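PDB 4IX8: tyrosine aminotransferase, which probably catalyses the pyridoxal phosphate-dependent transfer of an amino group from L-tyrosine to 2-oxoglutarate. Local coordinates for residues D112-V117 against E326-T331; C198-A203 against S233-F238; E401-L406 against N429-R434; E254-N259 against P369-F374. One frame throughout, in Å; residues are numbered along the deposited sequence.

Contact 4 lies deepest, its centre about 13 Å from that of the chain; the others lie at about 20 to 23 Å. Contacts 2, 3 and 4 are largely buried, contact 1 only partly and with a water. Contacts 1 and 2 pair helices or helix starts around the eight-stranded sheet, and contact 3 sets a helix against a strand of the five-stranded one. Contact 4 joins a loop following a strand of one sheet to a loop leading into the other. Contact 2 is apolar, with no cross-segment hydrogen bond. Contact 1 adds one amide-carboxylate bond, contact 3 turns on an arginine reaching from mid-helix to the carbonyl closing another helix, and contact 4 combines backbone bonds, amide and methionine pairs and waters.

Contact 1 of 4, residues D112-V117 against E326-T331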
# COMPACT_ATOMS: atom_id res chain seq x y z
N ASP A 112 17.28 -5.26 4.30
CA ASP A 112 18.03 -6.52 4.35
C ASP A 112 17.79 -7.28 5.66
O ASP A 112 17.56 -8.49 5.64
CB ASP A 112 19.54 -6.28 4.24
CG ASP A 112 19.97 -5.84 2.85
OD1 ASP A 112 19.12 -5.75 1.94
OD2 ASP A 112 21.18 -5.60 2.68
N ASN A 113 17.86 -6.58 6.80
CA ASN A 113 17.88 -7.29 8.08
C ASN A 113 16.53 -7.94 8.35
O ASN A 113 16.50 -9.09 8.78
CB ASN A 113 18.31 -6.39 9.26
CG ASN A 113 17.42 -5.18 9.46
OD1 ASN A 113 16.62 -4.81 8.59
ND2 ASN A 113 17.58 -4.52 10.60
N LEU A 114 15.44 -7.27 8.00
CA LEU A 114 14.10 -7.86 8.20
C LEU A 114 13.91 -9.07 7.26
O LEU A 114 13.37 -10.11 7.65
CB LEU A 114 12.97 -6.83 7.95
CG LEU A 114 11.52 -7.37 8.09
CD1 LEU A 114 11.33 -7.97 9.47
CD2 LEU A 114 10.46 -6.32 7.84
N ARG A 115 14.42 -8.96 6.05
CA ARG A 115 14.29 -10.08 5.13
C ARG A 115 15.03 -11.30 5.69
O ARG A 115 14.52 -12.43 5.63
CB ARG A 115 14.80 -9.70 3.73
CG ARG A 115 13.97 -8.65 3.04
CD ARG A 115 14.66 -8.14 1.75
NE ARG A 115 14.66 -9.16 0.71
CZ ARG A 115 15.46 -9.14 -0.36
NH1 ARG A 115 16.35 -8.17 -0.50
NH2 ARG A 115 15.39 -10.11 -1.28
N GLN A 116 16.21 -11.07 6.26
CA GLN A 116 16.96 -12.16 6.88
C GLN A 116 16.22 -12.73 8.06
O GLN A 116 16.17 -13.96 8.25
CB GLN A 116 18.34 -11.67 7.31
CG GLN A 116 19.29 -11.65 6.13
CD GLN A 116 20.39 -10.62 6.25
OE1 GLN A 116 20.82 -10.27 7.34
NE2 GLN A 116 20.80 -10.06 5.12
N VAL A 117 15.62 -11.84 8.84
CA VAL A 117 14.91 -12.23 10.06
C VAL A 117 13.64 -13.04 9.74
O VAL A 117 13.37 -14.04 10.39
CB VAL A 117 14.57 -10.96 10.90
CG1 VAL A 117 13.47 -11.19 11.86
CG2 VAL A 117 15.82 -10.45 11.64
N GLU A 326 12.38 -2.05 10.95
CA GLU A 326 13.45 -2.23 11.93
C GLU A 326 12.87 -2.72 13.26
O GLU A 326 13.42 -3.64 13.88
CB GLU A 326 14.25 -0.91 12.11
CG GLU A 326 15.33 -0.91 13.20
CD GLU A 326 16.41 -1.95 13.00
OE1 GLU A 326 16.46 -2.55 11.90
OE2 GLU A 326 17.21 -2.17 13.94
N ALA A 327 11.73 -2.17 13.69
CA ALA A 327 11.15 -2.61 14.98
C ALA A 327 10.85 -4.10 14.96
O ALA A 327 11.12 -4.82 15.92
CB ALA A 327 9.87 -1.83 15.31
N ILE A 328 10.34 -4.58 13.83
CA ILE A 328 9.95 -5.99 13.72
C ILE A 328 11.21 -6.82 13.52
O ILE A 328 11.28 -7.97 14.00
CB ILE A 328 8.96 -6.21 12.55
CG1 ILE A 328 7.62 -5.57 12.88
CG2 ILE A 328 8.74 -7.69 12.27
CD1 ILE A 328 6.72 -5.41 11.71
N ALA A 329 12.21 -6.25 12.86
CA ALA A 329 13.48 -6.95 12.70
C ALA A 329 14.12 -7.21 14.07
O ALA A 329 14.78 -8.23 14.29
CB ALA A 329 14.44 -6.14 11.82
N ARG A 330 13.85 -6.34 15.02
CA ARG A 330 14.47 -6.45 16.36
C ARG A 330 13.72 -7.43 17.26
O ARG A 330 14.32 -7.98 18.18
CB ARG A 330 14.52 -5.09 17.06
CG ARG A 330 15.62 -4.21 16.56
CD ARG A 330 15.60 -2.82 17.20
NE ARG A 330 16.49 -1.91 16.48
CZ ARG A 330 16.84 -0.69 16.87
NH1 ARG A 330 16.42 -0.18 18.02
NH2 ARG A 330 17.64 0.03 16.10
N THR A 331 12.44 -7.68 16.98
CA THR A 331 11.59 -8.38 17.94
C THR A 331 10.89 -9.66 17.43
O THR A 331 10.47 -10.50 18.23
CB THR A 331 10.51 -7.42 18.48
OG1 THR A 331 9.71 -6.92 17.39
CG2 THR A 331 11.16 -6.24 19.26
O HOH W 1 15.60 -2.05 9.22
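Asn113 and Glu326 provide the polar part of a helix-helix packing in which helix 112-122 meets helix 322-331 of this aminotransferase fold. The axes of the two segments approach to 8.7 Å at a crossing angle of 39°, and Leu114 and Ala329 lie opposite each other, their CA atoms 4.6 Å apart. The single hydrogen bond between the segments runs from Asn113 ND2 to Glu326 OE1 at 2.6 Å. It arrives on the syn lone pair, with amide and carboxylate nearly coplanar, 10° apart. With chi1 at 59°, Asn113 holds CG between its own backbone N and carbonyl carbon, which brings the amide up to the carboxylate. Water 1 donates to Asn113 OD1 and to Glu326 OE1, so a second, bridged path joins the same two groups. The other carboxylate oxygen is occupied as well: Arg330 NE forms a salt bridge to Glu326 OE2 at 2.7 Å, on the anti side. Both oxygens are therefore gripped, which should limit rotation of the carboxylate. Apolar contacts complete the interface. Leu114 CD1 reaches Ile328 CG2 at 3.8 Å, while its CB faces Ala329 CB at 4.2 Å. One turn on, Val117 CG2 rests 3.6 Å from Ala329 O.

Contact 2 of 4, residues C198-A203 against S233-F238; sequences CDLRAA and SDIIDF
Leu200, the residue most covered here, extends its side chain across to helix 229-242 and lays CD1 against the backbone of Asp234, 3.8 Å from Asp234 O. Its CG is anti to the carbonyl carbon (chi1 -58°), which directs the branch at the helix: Leu200 CD1 meets Asp234 CB at 3.9 Å and Leu200 CD2 comes within 4.3 Å of Ile235 CG1. The second large contributor, Phe238, approaches from the next turn of that helix. Its CG stands opposite the backbone N (chi1 178°), which throws the ring toward the start of helix 200-204. There Phe238 CE2 lies 3.5 Å from Leu200 O and Phe238 CZ lies 3.8 Å from Ala203 CB, both partners oblique to the ring. Phe214 and His242 also meet this ring, and the sheet strand 211-217 thus helps to enclose it. Ile235 supplies the third part, its CD1 touching Cys198 SG at 3.9 Å. No hydrogen bond joins the two segments; the polar ordering lies within 198-203, where Asp199 at the N-cap accepts from Ala202 N through OD1 at 3.2 Å, a capping bond at the first turn, met from above the carboxylate plane. Ile235 packs on Phe214, Ile216 and Leu246, residues of two neighbouring parallel strands. Helix 229-242 connects these strands, 211-217 and 246-249, and the arrangement is that of a beta-alpha-beta crossover with the short helix 200-204 packed beside its helix.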
# COMPACT_ATOMS: atom_id res chain seq x y z
N CYS A 198 -10.66 -28.32 0.36
CA CYS A 198 -10.68 -28.00 -1.07
C CYS A 198 -11.24 -29.18 -1.81
O CYS A 198 -10.79 -30.31 -1.64
CB CYS A 198 -9.28 -27.69 -1.61
SG CYS A 198 -8.24 -26.38 -0.75
N ASP A 199 -12.21 -28.93 -2.65
CA ASP A 199 -12.68 -29.95 -3.56
C ASP A 199 -11.70 -30.05 -4.75
O ASP A 199 -11.91 -29.44 -5.78
CB ASP A 199 -14.08 -29.60 -4.03
CG ASP A 199 -14.73 -30.70 -4.84
OD1 ASP A 199 -14.03 -31.65 -5.24
OD2 ASP A 199 -15.94 -30.55 -5.11
N LEU A 200 -10.62 -30.82 -4.60
CA LEU A 200 -9.62 -30.92 -5.66
C LEU A 200 -10.11 -31.65 -6.91
O LEU A 200 -9.64 -31.35 -8.01
CB LEU A 200 -8.38 -31.64 -5.13
CG LEU A 200 -7.73 -30.97 -3.90
CD1 LEU A 200 -6.45 -31.68 -3.50
CD2 LEU A 200 -7.43 -29.49 -4.24
N ARG A 201 -11.10 -32.51 -6.77
CA ARG A 201 -11.59 -33.27 -7.90
C ARG A 201 -12.31 -32.31 -8.83
O ARG A 201 -12.12 -32.32 -10.03
CB ARG A 201 -12.50 -34.41 -7.44
N ALA A 202 -13.13 -31.45 -8.27
CA ALA A 202 -13.82 -30.47 -9.08
C ALA A 202 -12.82 -29.47 -9.65
O ALA A 202 -12.96 -29.06 -10.78
CB ALA A 202 -14.88 -29.75 -8.26
N ALA A 203 -11.82 -29.10 -8.87
CA ALA A 203 -10.85 -28.10 -9.28
C ALA A 203 -10.10 -28.52 -10.53
O ALA A 203 -9.73 -27.68 -11.35
CB ALA A 203 -9.87 -27.85 -8.18
N SER A 233 -0.62 -31.79 1.60
CA SER A 233 0.17 -32.66 0.74
C SER A 233 -0.55 -32.89 -0.58
O SER A 233 0.04 -32.78 -1.67
CB SER A 233 0.40 -33.99 1.44
OG SER A 233 1.30 -34.80 0.74
N ASP A 234 -1.86 -33.11 -0.49
CA ASP A 234 -2.66 -33.36 -1.67
C ASP A 234 -2.76 -32.11 -2.55
O ASP A 234 -2.73 -32.21 -3.78
CB ASP A 234 -4.07 -33.82 -1.29
CG ASP A 234 -4.12 -35.24 -0.81
OD1 ASP A 234 -3.13 -36.00 -1.02
OD2 ASP A 234 -5.16 -35.60 -0.23
N ILE A 235 -2.90 -30.95 -1.93
CA ILE A 235 -2.93 -29.69 -2.66
C ILE A 235 -1.64 -29.51 -3.47
O ILE A 235 -1.68 -29.21 -4.66
CB ILE A 235 -3.12 -28.54 -1.72
CG1 ILE A 235 -4.54 -28.56 -1.16
CG2 ILE A 235 -2.86 -27.23 -2.40
CD1 ILE A 235 -4.70 -27.70 0.10
N ILE A 236 -0.51 -29.77 -2.84
CA ILE A 236 0.77 -29.70 -3.51
C ILE A 236 0.82 -30.69 -4.65
O ILE A 236 1.19 -30.32 -5.75
CB ILE A 236 1.91 -29.94 -2.52
CG1 ILE A 236 1.98 -28.73 -1.60
CG2 ILE A 236 3.27 -30.13 -3.22
CD1 ILE A 236 2.96 -28.89 -0.45
N ASP A 237 0.35 -31.92 -4.44
CA ASP A 237 0.36 -32.89 -5.53
C ASP A 237 -0.49 -32.39 -6.68
O ASP A 237 -0.12 -32.55 -7.84
CB ASP A 237 -0.17 -34.26 -5.09
CG ASP A 237 0.78 -34.97 -4.17
OD1 ASP A 237 1.96 -34.56 -4.14
OD2 ASP A 237 0.38 -35.96 -3.52
N PHE A 238 -1.61 -31.77 -6.37
CA PHE A 238 -2.46 -31.20 -7.39
C PHE A 238 -1.72 -30.17 -8.26
O PHE A 238 -1.86 -30.15 -9.47
CB PHE A 238 -3.68 -30.57 -6.74
CG PHE A 238 -4.61 -29.92 -7.69
CD1 PHE A 238 -4.42 -28.61 -8.07
CD2 PHE A 238 -5.69 -30.62 -8.21
CE1 PHE A 238 -5.29 -27.99 -8.93
CE2 PHE A 238 -6.56 -30.01 -9.08
CZ PHE A 238 -6.35 -28.69 -9.45

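Contact 3 of 4, residues E401-L406 against N429-R434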
# COMPACT_ATOMS: atom_id res chain seq x y z
N GLU A 401 -32.53 -6.70 15.63
CA GLU A 401 -31.75 -6.97 16.85
C GLU A 401 -30.45 -6.15 16.92
O GLU A 401 -29.72 -6.25 17.90
CB GLU A 401 -31.43 -8.46 16.94
CG GLU A 401 -32.66 -9.36 16.94
CD GLU A 401 -33.36 -9.35 18.25
OE1 GLU A 401 -32.68 -9.13 19.27
OE2 GLU A 401 -34.59 -9.57 18.27
N ASN A 402 -30.18 -5.36 15.89
CA ASN A 402 -29.00 -4.49 15.85
C ASN A 402 -27.74 -5.30 16.09
O ASN A 402 -26.80 -4.85 16.76
CB ASN A 402 -29.12 -3.35 16.88
CG ASN A 402 -28.25 -2.12 16.54
OD1 ASN A 402 -27.54 -2.09 15.53
ND2 ASN A 402 -28.30 -1.11 17.42
N VAL A 403 -27.71 -6.49 15.50
CA VAL A 403 -26.52 -7.32 15.47
C VAL A 403 -26.11 -7.44 14.02
O VAL A 403 -26.90 -7.84 13.18
CB VAL A 403 -26.74 -8.73 16.04
CG1 VAL A 403 -25.47 -9.53 15.91
CG2 VAL A 403 -27.19 -8.66 17.47
N GLN A 404 -24.84 -7.19 13.76
CA GLN A 404 -24.34 -7.18 12.42
C GLN A 404 -23.43 -8.40 12.19
O GLN A 404 -22.40 -8.57 12.85
CB GLN A 404 -23.60 -5.86 12.14
CG GLN A 404 -23.33 -5.63 10.64
CD GLN A 404 -22.36 -4.51 10.38
OE1 GLN A 404 -22.17 -3.64 11.24
NE2 GLN A 404 -21.75 -4.52 9.22
N VAL A 405 -23.80 -9.23 11.22
CA VAL A 405 -22.91 -10.27 10.74
C VAL A 405 -22.59 -9.91 9.29
O VAL A 405 -22.87 -8.80 8.86
CB VAL A 405 -23.54 -11.67 10.86
CG1 VAL A 405 -23.76 -12.00 12.33
CG2 VAL A 405 -24.86 -11.77 10.08
N LEU A 406 -21.91 -10.80 8.57
CA LEU A 406 -21.65 -10.59 7.14
C LEU A 406 -22.23 -11.78 6.41
O LEU A 406 -21.96 -12.91 6.78
CB LEU A 406 -20.15 -10.46 6.84
CG LEU A 406 -19.47 -9.16 7.30
CD1 LEU A 406 -17.98 -9.23 7.00
CD2 LEU A 406 -20.10 -7.94 6.64
N ASN A 429 -21.89 -13.42 23.87
CA ASN A 429 -23.01 -14.02 24.61
C ASN A 429 -24.31 -13.26 24.44
O ASN A 429 -25.35 -13.85 24.19
CB ASN A 429 -22.67 -14.15 26.09
CG ASN A 429 -22.09 -15.51 26.43
OD1 ASN A 429 -22.62 -16.53 26.01
ND2 ASN A 429 -21.00 -15.54 27.18
N GLU A 430 -24.24 -11.94 24.56
CA GLU A 430 -25.41 -11.12 24.35
C GLU A 430 -25.91 -11.21 22.90
O GLU A 430 -27.10 -11.27 22.65
CB GLU A 430 -25.11 -9.67 24.68
CG GLU A 430 -26.35 -8.79 24.69
CD GLU A 430 -26.08 -7.36 25.15
OE1 GLU A 430 -24.91 -7.02 25.44
OE2 GLU A 430 -27.06 -6.59 25.27
N ALA A 431 -24.99 -11.30 21.95
CA ALA A 431 -25.38 -11.26 20.55
C ALA A 431 -26.00 -12.60 20.13
O ALA A 431 -26.97 -12.65 19.35
CB ALA A 431 -24.19 -10.92 19.68
N VAL A 432 -25.43 -13.68 20.63
CA VAL A 432 -25.96 -15.02 20.40
C VAL A 432 -27.37 -15.17 20.95
O VAL A 432 -28.19 -15.86 20.34
CB VAL A 432 -25.04 -16.09 21.02
CG1 VAL A 432 -25.75 -17.43 21.17
CG2 VAL A 432 -23.77 -16.23 20.18
N ASP A 433 -27.65 -14.55 22.11
CA ASP A 433 -29.00 -14.62 22.67
C ASP A 433 -29.99 -13.99 21.68
O ASP A 433 -31.06 -14.54 21.45
CB ASP A 433 -29.11 -13.88 24.03
CG ASP A 433 -28.34 -14.56 25.17
OD1 ASP A 433 -28.03 -15.75 25.05
OD2 ASP A 433 -28.03 -13.90 26.19
N ARG A 434 -29.61 -12.86 21.08
CA ARG A 434 -30.52 -12.16 20.17
C ARG A 434 -30.73 -12.92 18.87
O ARG A 434 -31.81 -12.88 18.27
CB ARG A 434 -29.98 -10.77 19.87
CG ARG A 434 -29.95 -9.85 21.08
CD ARG A 434 -29.64 -8.44 20.61
NE ARG A 434 -29.05 -7.59 21.63
CZ ARG A 434 -28.54 -6.38 21.39
NH1 ARG A 434 -28.54 -5.88 20.16
NH2 ARG A 434 -28.03 -5.67 22.40
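Arg434 reaches from helix 425-442 to the carbonyl of Glu401, where NH1 donates to Glu401 O at 2.6 Å. The N-H...O angle is 142°, and the oxygen sits at the guanidinium edge, close to its plane, with the donor nearly along the C=O axis. An extended run from CG to NE carries the charged group this far. The aliphatic part of the Arg434 chain is covered: Glu401 OE1 lies 3.2 Å from Arg434 CB, and Val403 CG2 packs on Arg434 CD at 4.0 Å. Val403 CG1 faces Ala431 CB at 4.2 Å, an apolar touch one helical turn earlier. The guanidinium has further direct partners: Arg434 NH2 forms a salt bridge to Glu430 OE2 at 3.2 Å, from above the Glu430 carboxylate plane, and Ser68 O receives a second bond from NH1. These bonds should fix the rotation of the group. The carboxylate of Glu401 makes no salt bridge with Arg434, Glu401 OE1 staying 4.6 Å from Arg434 NE; in the second shell its OE2 pairs with Arg441, farther along the same helix, and Asn69 bonds Asn402 OD1. Glu401 ends helix 390-401, and Asn402, with positive phi, turns the chain into strand 403-407, while Leu70 on the neighbouring strand touches Ala431 and Arg434. A helix thus lies against the edge region of the five-stranded sheet, an alpha/beta arrangement as in the small domain of class I aminotransferases.

Contact 4 of 4, residues E254-N259 against P369-F374; sequences EMVLNN and PQASMF
Val256 and Ala371 form a single antiparallel bridge as a non-hydrogen-bonded pair, with one backbone bond beyond each end. Leu257 N donates to Gln370 O in a 2.7 Å bond that is almost straight, at 170°, though the donor stands above the carbonyl plane. At the other end Ser372 N donates to Met255 O at 3.0 Å, and the same oxygen has a CA-H...O contact from Ala371 CA at 3.2 Å. Up to Phe374, where strand 374-379 begins, neither segment is regular strand. The 254-259 loop follows strand 246-249 of the eight-stranded sheet, and 369-374 leads into the five-stranded one, consistent with a link between the large and small domains of this aminotransferase fold. Met255 bends at chi3 (89°) to set CE against Met373 CG at 3.5 Å, and Leu257 CD1 lies 3.5 Å from Pro369 O. At the exposed end Asn258 ND2 donates to Gln370 OE1 at 3.2 Å; the oxygen lies in the amide plane of Asn258, while the donor stands above the Gln370 carbonyl plane, the two amide planes being 50° apart. Water 2 donates to Leu257 O and gives Gln370 OE1 a second donor. Water 3 accepts from Asn258 ND2 and donates to Pro369 O.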
# COMPACT_ATOMS: atom_id res chain seq x y z
N GLU A 254 0.17 -18.45 13.36
CA GLU A 254 0.42 -18.48 14.82
C GLU A 254 -0.86 -18.62 15.61
O GLU A 254 -0.83 -18.66 16.85
CB GLU A 254 1.10 -17.19 15.27
CG GLU A 254 2.53 -16.96 14.73
CD GLU A 254 3.59 -17.45 15.68
OE1 GLU A 254 3.26 -17.83 16.82
OE2 GLU A 254 4.77 -17.40 15.31
N MET A 255 -1.99 -18.61 14.90
CA MET A 255 -3.30 -18.53 15.54
C MET A 255 -4.14 -19.79 15.34
O MET A 255 -5.31 -19.72 14.96
CB MET A 255 -4.03 -17.31 15.03
CG MET A 255 -3.53 -16.09 15.75
SD MET A 255 -3.78 -14.63 14.74
CE MET A 255 -5.43 -14.21 15.30
N VAL A 256 -3.48 -20.94 15.50
CA VAL A 256 -4.17 -22.22 15.59
C VAL A 256 -4.63 -22.46 17.02
O VAL A 256 -3.87 -22.20 17.96
CB VAL A 256 -3.27 -23.38 15.16
CG1 VAL A 256 -4.03 -24.73 15.23
CG2 VAL A 256 -2.73 -23.12 13.77
N LEU A 257 -5.83 -23.03 17.17
CA LEU A 257 -6.45 -23.29 18.49
C LEU A 257 -6.31 -24.75 18.94
O LEU A 257 -5.90 -25.61 18.18
CB LEU A 257 -7.94 -22.95 18.45
CG LEU A 257 -8.36 -21.67 17.72
CD1 LEU A 257 -9.84 -21.44 17.88
CD2 LEU A 257 -7.58 -20.50 18.26
N ASN A 258 -6.65 -25.01 20.19
CA ASN A 258 -6.80 -26.38 20.67
C ASN A 258 -5.56 -27.27 20.45
O ASN A 258 -5.70 -28.45 20.19
CB ASN A 258 -8.03 -27.02 19.96
CG ASN A 258 -9.31 -26.20 20.13
OD1 ASN A 258 -9.53 -25.60 21.19
ND2 ASN A 258 -10.14 -26.13 19.07
N ASN A 259 -4.36 -26.71 20.64
CA ASN A 259 -3.11 -27.49 20.50
C ASN A 259 -2.95 -28.08 19.09
O ASN A 259 -2.25 -29.08 18.89
CB ASN A 259 -3.04 -28.59 21.55
N PRO A 369 -14.35 -23.39 14.82
CA PRO A 369 -13.07 -22.93 14.27
C PRO A 369 -11.87 -23.64 14.91
O PRO A 369 -11.82 -23.79 16.12
CB PRO A 369 -13.09 -21.42 14.59
CG PRO A 369 -14.03 -21.27 15.70
CD PRO A 369 -15.07 -22.33 15.54
N GLN A 370 -10.90 -24.04 14.10
CA GLN A 370 -9.66 -24.60 14.64
C GLN A 370 -8.55 -23.58 14.62
O GLN A 370 -7.44 -23.85 15.10
CB GLN A 370 -9.25 -25.82 13.83
CG GLN A 370 -10.26 -26.91 13.94
CD GLN A 370 -10.49 -27.28 15.38
OE1 GLN A 370 -9.54 -27.33 16.19
NE2 GLN A 370 -11.76 -27.50 15.73
N ALA A 371 -8.85 -22.40 14.06
CA ALA A 371 -7.83 -21.38 13.83
C ALA A 371 -8.43 -20.08 13.32
O ALA A 371 -9.65 -19.99 13.08
CB ALA A 371 -6.81 -21.87 12.84
N SER A 372 -7.55 -19.10 13.12
CA SER A 372 -7.94 -17.76 12.67
C SER A 372 -8.95 -17.21 13.70
O SER A 372 -8.94 -17.67 14.84
CB SER A 372 -8.52 -17.81 11.27
OG SER A 372 -8.82 -16.51 10.82
N MET A 373 -9.78 -16.25 13.30
CA MET A 373 -10.65 -15.45 14.21
C MET A 373 -12.13 -15.45 13.86
O MET A 373 -12.90 -14.63 14.37
CB MET A 373 -10.20 -13.98 14.23
CG MET A 373 -8.80 -13.69 14.73
SD MET A 373 -8.13 -12.12 14.10
CE MET A 373 -9.58 -11.08 13.88
N PHE A 374 -12.53 -16.34 12.97
CA PHE A 374 -13.86 -16.28 12.37
C PHE A 374 -14.58 -17.61 12.42
O PHE A 374 -13.96 -18.66 12.50
CB PHE A 374 -13.77 -15.84 10.92
CG PHE A 374 -12.94 -14.59 10.71
CD1 PHE A 374 -13.49 -13.34 10.93
CD2 PHE A 374 -11.63 -14.67 10.31
CE1 PHE A 374 -12.75 -12.21 10.74
CE2 PHE A 374 -10.89 -13.53 10.11
CZ PHE A 374 -11.45 -12.32 10.32
O HOH W 2 -7.07 -27.22 16.14
O HOH W 3 -12.95 -24.57 18.42